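PDB 5J90: RagB/SusD domain protein from Flavobacterium johnsoniae, which binds chitin as a SusD homolog and probably helps pass chitin fragments to a partner outer-membrane transporter at the bacterial cell surface. Local coordinates for residues V236-N240 with M330-Y336; V250-A256 with V322-I327; R282-F287 with Q423-F429. All coordinates share one frame; numbering follows the deposited sequence. Where two conformers were deposited one is given.

Interaction 1: residues V236-N240 with M330-Y336; sequences VMLVN and MNAAEAY. With EDO (1,2-ethanediol), chain F.
Met237 lays its side chain against the start of helix 332-344 and carries most of the apolar contact. Its CB lies 3.9 Å from Ala335 CB, with Ala332 CB close by. Beyond CG the chain is fully extended (chi2 177°), which takes SD past the backbone N of Ala332 and sets CE 3.7 Å from Met330 SD, the two methionine side chains crossing obliquely. Val236 CG2 adds a looser touch on Ala335 CB at 4.2 Å. The Ala332 methyl meets oxygens as well: Val239 O is 3.4 Å from Ala332 CB, and Asn240 OD1 is slightly farther off.

One direct hydrogen bond joins the two segments. Tyr336 OH donates to Leu238 O at 2.6 Å, in the carbonyl plane and on a lone pair, and that oxygen lies at the ring edge. The Leu238 side chain crosses the tyrosine at about a right angle, CD2 near the hydroxyl. With a phenylalanine in its place, Leu238 O would probably lose this donor, and residues 236-240 their one direct hydrogen bond to 330-336.

A water forms the second polar link, giving a hydrogen to Asn240 OD1 and accepting one from Ala333 N at 2.9 Å; Asn240 ND2 goes instead to Ala363 O of helix 353-368. Val236 N binds O2 of an ethanediol probably left from crystallisation, while Asp242 takes Leu238 N and Val239 N. The chemistry thus implies a loop seated closely on the two small alanines, with the tyrosine hydroxyl and the water helping to hold it there, alongside Ser243, whose OG bonds both Asn240 O and Ala332 N.

Interaction 2: residues V250-A256 with V322-I327; sequences VYTNPIA and VRSKEI
Asn253 and Ser324 join an Asx turn, which caps the start of helix 255-261, to an ST turn that leads into strand 326-328. Asn253 N donates to Ser324 O at 2.9 Å, nearly along the C=O axis (168° at the carbonyl).

The asparagine side chain then works its way inward. Its CB presses on Val322 O at 3.2 Å. With CG anti to the backbone N (chi1 -173°), the amide carbon lies beside the valine side chain, 4.0 Å from Val322 CB. At the tip the two amide atoms part. OD1 turns back to its own segment and accepts from Ile255 N at 2.9 Å, the donor tilted 22° from the carbonyl plane. ND2 passes Val322 CG1 and Ile327 CG1, then donates to a water that itself donates to Glu326 O, so both polar ends of the amide are used.

Val322 returns the contact: CG1 abuts Ile255 CB at 3.9 Å and CG2 lies against Ala256, filling in below the first helical turn. Farther out, Tyr251 O is buried with no hydrogen-bond partner in the model, and a CA-H contact from Lys325 CA at 3.3 Å faces it. Lys325 NZ goes to Pro249 O and, through a water, to Val250 O. Behind the contact, strand 326-328 pairs with strand 244-247, Ile327 bonding Ile246, while helix 46-54 packs on Pro254 and Ile255. The ST turn itself is closed by Glu326 N, which donates to Ser324 OG at 3.0 Å.

Interaction 3: residues R282-F287 with Q423-F429; sequences RIASYF and QKWIAGF
Phe429 slides over one face of the Tyr286 ring in an offset stack, ring centres 4.7 Å apart and planes at 25°, with CD1 displaced toward the tyrosine rim. A chi1 of -179° points Phe429 CG away from the backbone N and carries the ring over Tyr286. Phe287 meets the far end of the same phenylalanine obliquely, CE1 to Phe429 CZ at 3.4 Å, completing a three-ring cluster. The opposite face of Tyr286 is backed by Arg282 CB.

Next comes Ile426, whose CG2 sits over the centre of the Arg282 guanidinium, 3.4 Å from CZ. The tyrosine hydroxyl supplies the first polar bond: Tyr286 OH donates to Ile426 O at 2.7 Å, approaching from above the carbonyl plane by 39°.

At the polar edge Arg282 NH2 donates to a lone pair of Gln423 OE1 at 3.1 Å, the guanidinium and amide nearly coplanar. A water accepts from Arg282 NH1 and donates to both Gln423 O and OE1, which helps hold the amide flat beside the guanidinium. Asp280 forms a salt bridge with Arg282, and Tyr376 OH bonds Gln423 NE2.

The contact thus docks helix 283-286 on the C-terminal end of helix 413-428. Helix 353-368 joins through Ser364 and Arg368, the latter bonding Ala427 O and Phe429 O, while helix 269-277 packs on Tyr286 and Phe287.

Along the chain the segments come in the order 236-240, 250-256, 282-287, 322-327, 330-336, 423-429. Interaction 2 therefore falls between the two halves of interaction 1, and interaction 3 crosses both. The centres of interactions 1 and 2 lie about 21 Å apart, bridged by the two-stranded antiparallel sheet of 244-247 and 326-328, whose second strand runs on into helix 332-344. Interactions 1 and 3, about 15 Å apart between centres, touch directly: Ala333 CB packs 3.9 Å from Ala427 CB, bringing helices 332-344 and 413-428 together. Interaction 3 lies about 16 Å from interaction 2 between centres, without touching it. Together they tie distant parts of the SusD-like sequence into one body.

Interaction 1: residues V236-N240 with M330-Y336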
loop_
_atom_site.group_PDB
_atom_site.type_symbol
_atom_site.label_atom_id
_atom_site.label_comp_id
_atom_site.label_asym_id
_atom_site.label_seq_id
_atom_site.Cartn_x
_atom_site.Cartn_y
_atom_site.Cartn_z
ATOM N N VAL A 236 -16.221 9.657 -24.042
ATOM C CA VAL A 236 -16.440 8.293 -23.568
ATOM C C VAL A 236 -17.825 7.778 -23.987
ATOM O O VAL A 236 -18.621 8.509 -24.599
ATOM C CB VAL A 236 -16.198 8.164 -22.043
ATOM C CG1 VAL A 236 -14.748 8.537 -21.702
ATOM C CG2 VAL A 236 -17.194 9.007 -21.235
ATOM N N MET A 237 -18.104 6.510 -23.706
ATOM C CA MET A 237 -19.390 5.921 -24.086
ATOM C C MET A 237 -20.565 6.757 -23.594
ATOM O O MET A 237 -20.560 7.235 -22.454
ATOM C CB MET A 237 -19.521 4.515 -23.506
ATOM C CG MET A 237 -18.475 3.538 -23.992
ATOM S SD MET A 237 -18.700 1.955 -23.170
ATOM C CE MET A 237 -17.297 1.076 -23.851
ATOM N N LEU A 238 -21.582 6.908 -24.450
ATOM C CA LEU A 238 -22.789 7.661 -24.104
ATOM C C LEU A 238 -24.070 6.855 -24.276
ATOM O O LEU A 238 -25.021 7.029 -23.528
ATOM C CB LEU A 238 -22.904 8.931 -24.948
ATOM C CG LEU A 238 -21.920 10.055 -24.658
ATOM C CD1 LEU A 238 -22.277 11.243 -25.534
ATOM C CD2 LEU A 238 -21.979 10.433 -23.192
ATOM N N VAL A 239 -24.098 5.989 -25.283
ATOM C CA VAL A 239 -25.294 5.205 -25.568
ATOM C C VAL A 239 -24.915 3.740 -25.602
ATOM O O VAL A 239 -23.730 3.399 -25.733
ATOM C CB VAL A 239 -25.973 5.617 -26.901
ATOM C CG1 VAL A 239 -26.426 7.074 -26.844
ATOM C CG2 VAL A 239 -25.047 5.378 -28.084
ATOM N N ASN A 240 -25.911 2.868 -25.488
ATOM C CA ASN A 240 -25.630 1.451 -25.342
ATOM C C ASN A 240 -24.932 0.818 -26.548
ATOM O O ASN A 240 -24.179 -0.142 -26.383
ATOM C CB ASN A 240 -26.872 0.685 -24.878
ATOM C CG ASN A 240 -27.231 1.015 -23.442
ATOM O OD1 ASN A 240 -26.339 1.165 -22.599
ATOM N ND2 ASN A 240 -28.518 1.154 -23.151
ATOM N N MET A 330 -17.616 -4.128 -21.353
ATOM C CA MET A 330 -17.707 -2.786 -20.770
ATOM C C MET A 330 -18.967 -2.097 -21.292
ATOM O O MET A 330 -19.050 -1.760 -22.477
ATOM C CB MET A 330 -16.467 -1.954 -21.094
ATOM C CG MET A 330 -16.486 -0.560 -20.464
ATOM S SD MET A 330 -15.081 0.469 -20.955
ATOM C CE MET A 330 -13.773 -0.257 -19.992
ATOM N N ASN A 331 -19.939 -1.896 -20.410
ATOM C CA ASN A 331 -21.199 -1.261 -20.785
ATOM C C ASN A 331 -21.134 0.252 -20.725
ATOM O O ASN A 331 -20.393 0.814 -19.919
ATOM C CB ASN A 331 -22.320 -1.689 -19.842
ATOM C CG ASN A 331 -22.558 -3.176 -19.836
ATOM O OD1 ASN A 331 -22.564 -3.825 -20.884
ATOM N ND2 ASN A 331 -22.788 -3.724 -18.653
ATOM N N ALA A 332 -21.944 0.920 -21.538
ATOM C CA ALA A 332 -22.048 2.366 -21.455
ATOM C C ALA A 332 -22.381 2.846 -20.036
ATOM O O ALA A 332 -21.911 3.906 -19.618
ATOM C CB ALA A 332 -23.079 2.877 -22.466
ATOM N N ALA A 333 -23.177 2.084 -19.293
ATOM C CA ALA A 333 -23.529 2.491 -17.930
ATOM C C ALA A 333 -22.288 2.761 -17.080
ATOM O O ALA A 333 -22.253 3.726 -16.313
ATOM C CB ALA A 333 -24.415 1.453 -17.258
ATOM N N GLU A 334 -21.264 1.926 -17.235
ATOM C CA GLU A 334 -20.030 2.096 -16.476
ATOM C C GLU A 334 -19.398 3.459 -16.737
ATOM O O GLU A 334 -18.851 4.069 -15.824
ATOM C CB GLU A 334 -19.021 0.996 -16.820
ATOM C CG GLU A 334 -17.698 1.182 -16.070
ATOM C CD GLU A 334 -16.672 0.094 -16.312
ATOM O OE1 GLU A 334 -17.029 -0.996 -16.812
ATOM O OE2 GLU A 334 -15.489 0.337 -15.981
ATOM N N ALA A 335 -19.455 3.938 -17.976
ATOM C CA ALA A 335 -18.898 5.251 -18.282
ATOM C C ALA A 335 -19.594 6.357 -17.480
ATOM O O ALA A 335 -18.936 7.289 -16.999
ATOM C CB ALA A 335 -18.974 5.526 -19.774
ATOM N N TYR A 336 -20.915 6.263 -17.331
ATOM C CA TYR A 336 -21.641 7.231 -16.517
ATOM C C TYR A 336 -21.259 7.142 -15.047
ATOM O O TYR A 336 -21.116 8.176 -14.386
ATOM C CB TYR A 336 -23.153 7.057 -16.673
ATOM C CG TYR A 336 -23.677 7.533 -18.007
ATOM C CD1 TYR A 336 -23.950 6.633 -19.031
ATOM C CD2 TYR A 336 -23.888 8.892 -18.247
ATOM C CE1 TYR A 336 -24.437 7.068 -20.258
ATOM C CE2 TYR A 336 -24.362 9.333 -19.469
ATOM C CZ TYR A 336 -24.631 8.423 -20.466
ATOM O OH TYR A 336 -25.101 8.872 -21.679
HETATM C C1 EDO F . -19.265 13.070 -23.118
HETATM O O1 EDO F . -19.241 13.127 -24.549
HETATM C C2 EDO F . -18.339 11.962 -22.631
HETATM O O2 EDO F . -16.977 12.306 -22.890
HETATM O O HOH W 1 -25.340 0.302 -20.188
#

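Interaction 2: residues V250-A256 with V322-I327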
loop_
_atom_site.group_PDB
_atom_site.type_symbol
_atom_site.label_atom_id
_atom_site.label_comp_id
_atom_site.label_asym_id
_atom_site.label_seq_id
_atom_site.Cartn_x
_atom_site.Cartn_y
_atom_site.Cartn_z
ATOM N N VAL A 250 -19.977 -17.975 -33.274
ATOM C CA VAL A 250 -20.205 -19.389 -32.985
ATOM C C VAL A 250 -20.517 -19.736 -31.531
ATOM O O VAL A 250 -21.312 -20.638 -31.271
ATOM C CB VAL A 250 -19.022 -20.273 -33.453
ATOM C CG1 VAL A 250 -19.003 -20.388 -34.972
ATOM C CG2 VAL A 250 -17.699 -19.736 -32.925
ATOM N N TYR A 251 -19.902 -19.035 -30.580
ATOM C CA TYR A 251 -20.006 -19.441 -29.174
ATOM C C TYR A 251 -21.054 -18.698 -28.359
ATOM O O TYR A 251 -21.226 -17.486 -28.498
ATOM C CB TYR A 251 -18.647 -19.325 -28.463
ATOM C CG TYR A 251 -17.516 -20.001 -29.204
ATOM C CD1 TYR A 251 -17.524 -21.375 -29.409
ATOM C CD2 TYR A 251 -16.448 -19.268 -29.703
ATOM C CE1 TYR A 251 -16.494 -22.000 -30.097
ATOM C CE2 TYR A 251 -15.408 -19.888 -30.388
ATOM C CZ TYR A 251 -15.445 -21.251 -30.585
ATOM O OH TYR A 251 -14.421 -21.871 -31.267
ATOM N N THR A 252 -21.740 -19.439 -27.505
ATOM C CA THR A 252 -22.573 -18.872 -26.459
ATOM C C THR A 252 -21.668 -18.554 -25.252
ATOM O O THR A 252 -20.681 -19.258 -25.014
ATOM C CB THR A 252 -23.669 -19.880 -26.071
ATOM O OG1 THR A 252 -24.523 -20.090 -27.206
ATOM C CG2 THR A 252 -24.515 -19.383 -24.912
ATOM N N ASN A 253 -21.991 -17.499 -24.503
ATOM C CA ASN A 253 -21.297 -17.208 -23.242
ATOM C C ASN A 253 -21.136 -18.512 -22.440
ATOM O O ASN A 253 -22.118 -19.213 -22.198
ATOM C CB ASN A 253 -22.111 -16.185 -22.442
ATOM C CG ASN A 253 -21.391 -15.694 -21.202
ATOM O OD1 ASN A 253 -20.750 -16.471 -20.489
ATOM N ND2 ASN A 253 -21.504 -14.394 -20.930
ATOM N N PRO A 254 -19.896 -18.857 -22.042
ATOM C CA PRO A 254 -19.679 -20.165 -21.404
ATOM C C PRO A 254 -20.409 -20.328 -20.072
ATOM O O PRO A 254 -20.627 -21.456 -19.617
ATOM C CB PRO A 254 -18.152 -20.221 -21.203
ATOM C CG PRO A 254 -17.699 -18.802 -21.285
ATOM C CD PRO A 254 -18.635 -18.130 -22.260
ATOM N N ILE A 255 -20.800 -19.217 -19.456
ATOM C CA ILE A 255 -21.548 -19.290 -18.209
ATOM C C ILE A 255 -22.884 -20.020 -18.389
ATOM O O ILE A 255 -23.374 -20.655 -17.456
ATOM C CB ILE A 255 -21.748 -17.888 -17.584
ATOM C CG1 ILE A 255 -20.385 -17.255 -17.259
ATOM C CG2 ILE A 255 -22.590 -17.976 -16.322
ATOM C CD1 ILE A 255 -20.474 -15.790 -16.896
ATOM N N ALA A 256 -23.472 -19.932 -19.582
ATOM C CA ALA A 256 -24.740 -20.621 -19.829
ATOM C C ALA A 256 -24.605 -22.124 -19.578
ATOM O O ALA A 256 -25.490 -22.741 -18.978
ATOM C CB ALA A 256 -25.218 -20.349 -21.247
ATOM N N VAL A 322 -26.803 -14.521 -20.077
ATOM C CA VAL A 322 -25.699 -15.360 -20.552
ATOM C C VAL A 322 -26.096 -16.331 -21.659
ATOM O O VAL A 322 -25.237 -17.002 -22.227
ATOM C CB VAL A 322 -24.989 -16.130 -19.413
ATOM C CG1 VAL A 322 -24.412 -15.142 -18.389
ATOM C CG2 VAL A 322 -25.922 -17.137 -18.755
ATOM N N ARG A 323 -27.389 -16.384 -21.982
ATOM C CA ARG A 323 -27.854 -17.240 -23.073
ATOM C C ARG A 323 -27.831 -16.430 -24.363
ATOM O O ARG A 323 -28.866 -16.087 -24.941
ATOM C CB ARG A 323 -29.227 -17.843 -22.752
ATOM C CG ARG A 323 -29.164 -18.744 -21.513
ATOM C CD ARG A 323 -30.405 -19.619 -21.337
ATOM N NE ARG A 323 -31.550 -18.901 -20.786
ATOM C CZ ARG A 323 -31.801 -18.771 -19.488
ATOM N NH1 ARG A 323 -30.965 -19.275 -18.590
ATOM N NH2 ARG A 323 -32.892 -18.132 -19.086
ATOM N N SER A 324 -26.615 -16.123 -24.795
ATOM C CA SER A 324 -26.367 -15.173 -25.860
ATOM C C SER A 324 -24.990 -15.426 -26.447
ATOM O O SER A 324 -24.084 -15.912 -25.749
ATOM C CB SER A 324 -26.402 -13.754 -25.284
ATOM O OG SER A 324 -26.144 -12.790 -26.283
ATOM N N LYS A 325 -24.823 -15.074 -27.716
ATOM C CA LYS A 325 -23.533 -15.134 -28.386
ATOM C C LYS A 325 -22.800 -13.795 -28.270
ATOM O O LYS A 325 -21.743 -13.610 -28.853
ATOM C CB LYS A 325 -23.717 -15.534 -29.853
ATOM C CG LYS A 325 -24.459 -16.860 -30.030
ATOM C CD LYS A 325 -24.845 -17.111 -31.495
ATOM C CE LYS A 325 -23.664 -17.649 -32.271
ATOM N NZ LYS A 325 -24.045 -17.956 -33.693
ATOM N N GLU A 326 -23.381 -12.863 -27.514
ATOM C CA GLU A 326 -22.745 -11.568 -27.258
ATOM C C GLU A 326 -22.330 -11.475 -25.797
ATOM O O GLU A 326 -23.137 -11.681 -24.888
ATOM C CB GLU A 326 -23.687 -10.430 -27.650
ATOM C CG GLU A 326 -24.204 -10.613 -29.069
ATOM C CD GLU A 326 -24.889 -9.399 -29.659
ATOM O OE1 GLU A 326 -25.073 -8.387 -28.956
ATOM O OE2 GLU A 326 -25.245 -9.468 -30.856
ATOM N N ILE A 327 -21.052 -11.174 -25.588
ATOM C CA ILE A 327 -20.468 -11.149 -24.247
ATOM C C ILE A 327 -19.974 -9.733 -23.964
ATOM O O ILE A 327 -19.015 -9.261 -24.575
ATOM C CB ILE A 327 -19.306 -12.153 -24.119
ATOM C CG1 ILE A 327 -19.764 -13.585 -24.430
ATOM C CG2 ILE A 327 -18.698 -12.092 -22.728
ATOM C CD1 ILE A 327 -19.597 -13.992 -25.881
HETATM O O HOH W 2 -23.251 -20.903 -33.416
HETATM O O HOH W 3 -23.522 -12.657 -22.365
#

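Interaction 3: residues R282-F287 with Q423-F429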
loop_
_atom_site.group_PDB
_atom_site.type_symbol
_atom_site.label_atom_id
_atom_site.label_comp_id
_atom_site.label_asym_id
_atom_site.label_seq_id
_atom_site.Cartn_x
_atom_site.Cartn_y
_atom_site.Cartn_z
ATOM N N ARG A 282 -34.238 -5.751 -13.173
ATOM C CA ARG A 282 -33.179 -6.424 -13.923
ATOM C C ARG A 282 -32.958 -7.855 -13.441
ATOM O O ARG A 282 -32.314 -8.649 -14.123
ATOM C CB ARG A 282 -31.871 -5.620 -13.854
ATOM C CG ARG A 282 -31.941 -4.323 -14.647
ATOM C CD ARG A 282 -30.738 -3.411 -14.364
ATOM N NE ARG A 282 -30.802 -2.842 -13.020
ATOM C CZ ARG A 282 -30.000 -1.873 -12.581
ATOM N NH1 ARG A 282 -29.072 -1.367 -13.386
ATOM N NH2 ARG A 282 -30.137 -1.413 -11.349
ATOM N N ILE A 283 -33.519 -8.191 -12.282
ATOM C CA ILE A 283 -33.307 -9.503 -11.688
ATOM C C ILE A 283 -33.801 -10.621 -12.609
ATOM O O ILE A 283 -33.232 -11.709 -12.626
ATOM C CB ILE A 283 -33.983 -9.602 -10.302
ATOM C CG1 ILE A 283 -33.348 -10.696 -9.447
ATOM C CG2 ILE A 283 -35.489 -9.815 -10.441
ATOM C CD1 ILE A 283 -33.831 -10.670 -8.008
ATOM N N ALA A 284 -34.836 -10.329 -13.394
ATOM C CA ALA A 284 -35.502 -11.355 -14.193
ATOM C C ALA A 284 -34.652 -11.843 -15.361
ATOM O O ALA A 284 -34.731 -13.008 -15.740
ATOM C CB ALA A 284 -36.849 -10.852 -14.685
ATOM N N SER A 285 -33.842 -10.965 -15.939
ATOM C CA SER A 285 -32.961 -11.401 -17.014
ATOM C C SER A 285 -31.594 -11.829 -16.479
ATOM O O SER A 285 -30.900 -12.608 -17.122
ATOM C CB SER A 285 -32.813 -10.337 -18.099
ATOM O OG SER A 285 -32.205 -9.156 -17.602
ATOM N N TYR A 286 -31.223 -11.338 -15.299
ATOM C CA TYR A 286 -29.943 -11.721 -14.701
ATOM C C TYR A 286 -29.962 -13.166 -14.213
ATOM O O TYR A 286 -28.953 -13.875 -14.310
ATOM C CB TYR A 286 -29.584 -10.814 -13.512
ATOM C CG TYR A 286 -29.045 -9.440 -13.859
ATOM C CD1 TYR A 286 -29.154 -8.916 -15.142
ATOM C CD2 TYR A 286 -28.427 -8.670 -12.884
ATOM C CE1 TYR A 286 -28.652 -7.654 -15.448
ATOM C CE2 TYR A 286 -27.935 -7.409 -13.177
ATOM C CZ TYR A 286 -28.039 -6.911 -14.455
ATOM O OH TYR A 286 -27.545 -5.663 -14.757
ATOM N N PHE A 287 -31.113 -13.590 -13.680
ATOM C CA PHE A 287 -31.247 -14.886 -13.021
ATOM C C PHE A 287 -32.540 -15.589 -13.410
ATOM O O PHE A 287 -33.487 -14.950 -13.853
ATOM C CB PHE A 287 -31.192 -14.701 -11.506
ATOM C CG PHE A 287 -29.958 -13.978 -11.047
ATOM C CD1 PHE A 287 -28.730 -14.602 -11.115
ATOM C CD2 PHE A 287 -30.025 -12.676 -10.581
ATOM C CE1 PHE A 287 -27.572 -13.949 -10.719
ATOM C CE2 PHE A 287 -28.872 -12.003 -10.182
ATOM C CZ PHE A 287 -27.644 -12.643 -10.251
ATOM N N GLN A 423 -24.795 0.798 -7.874
ATOM C CA GLN A 423 -25.475 0.788 -9.167
ATOM C C GLN A 423 -24.547 0.324 -10.289
ATOM O O GLN A 423 -24.966 -0.374 -11.218
ATOM C CB GLN A 423 -26.103 2.151 -9.447
ATOM C CG GLN A 423 -27.334 2.392 -8.573
ATOM C CD GLN A 423 -28.414 1.337 -8.786
ATOM O OE1 GLN A 423 -28.682 0.922 -9.915
ATOM N NE2 GLN A 423 -29.040 0.899 -7.692
ATOM N N LYS A 424 -23.274 0.680 -10.179
ATOM C CA LYS A 424 -22.264 0.234 -11.128
ATOM C C LYS A 424 -22.129 -1.293 -11.074
ATOM O O LYS A 424 -22.089 -1.978 -12.110
ATOM C CB LYS A 424 -20.947 0.909 -10.744
ATOM C CG LYS A 424 -19.845 0.828 -11.758
ATOM C CD LYS A 424 -18.657 1.630 -11.210
ATOM C CE LYS A 424 -17.490 1.622 -12.153
ATOM N NZ LYS A 424 -16.273 2.067 -11.411
ATOM N N TRP A 425 -22.084 -1.819 -9.858
ATOM C CA TRP A 425 -21.988 -3.252 -9.615
ATOM C C TRP A 425 -23.195 -3.987 -10.221
ATOM O O TRP A 425 -23.027 -4.991 -10.915
ATOM C CB TRP A 425 -21.868 -3.461 -8.107
ATOM C CG TRP A 425 -21.743 -4.868 -7.564
ATOM C CD1 TRP A 425 -20.587 -5.566 -7.339
ATOM C CD2 TRP A 425 -22.807 -5.689 -7.056
ATOM N NE1 TRP A 425 -20.867 -6.780 -6.764
ATOM C CE2 TRP A 425 -22.225 -6.887 -6.586
ATOM C CE3 TRP A 425 -24.197 -5.536 -6.976
ATOM C CZ2 TRP A 425 -22.979 -7.918 -6.026
ATOM C CZ3 TRP A 425 -24.948 -6.570 -6.429
ATOM C CH2 TRP A 425 -24.338 -7.744 -5.962
ATOM N N ILE A 426 -24.404 -3.480 -9.995
ATOM C CA ILE A 426 -25.574 -4.131 -10.592
ATOM C C ILE A 426 -25.487 -4.107 -12.122
ATOM O O ILE A 426 -25.730 -5.122 -12.779
ATOM C CB ILE A 426 -26.917 -3.507 -10.129
ATOM C CG1 ILE A 426 -27.089 -3.652 -8.618
ATOM C CG2 ILE A 426 -28.098 -4.176 -10.858
ATOM C CD1 ILE A 426 -28.249 -2.824 -8.040
ATOM N N ALA A 427 -25.145 -2.953 -12.688
ATOM C CA ALA A 427 -25.108 -2.790 -14.138
ATOM C C ALA A 427 -24.085 -3.690 -14.834
ATOM O O ALA A 427 -24.288 -4.085 -15.985
ATOM C CB ALA A 427 -24.866 -1.320 -14.502
ATOM N N GLY A 428 -22.982 -4.006 -14.147
ATOM C CA GLY A 428 -21.887 -4.729 -14.777
ATOM C C GLY A 428 -22.022 -6.241 -14.779
ATOM O O GLY A 428 -21.189 -6.914 -15.373
ATOM N N PHE A 429 -23.061 -6.773 -14.133
ATOM C CA PHE A 429 -23.288 -8.213 -14.113
ATOM C C PHE A 429 -23.382 -8.717 -15.552
ATOM O O PHE A 429 -24.002 -8.054 -16.391
ATOM C CB PHE A 429 -24.582 -8.515 -13.348
ATOM C CG PHE A 429 -24.893 -9.982 -13.249
ATOM C CD1 PHE A 429 -25.754 -10.583 -14.164
ATOM C CD2 PHE A 429 -24.328 -10.761 -12.251
ATOM C CE1 PHE A 429 -26.038 -11.937 -14.085
ATOM C CE2 PHE A 429 -24.610 -12.118 -12.169
ATOM C CZ PHE A 429 -25.469 -12.702 -13.092
HETATM O O HOH W 4 -27.412 0.636 -12.300
#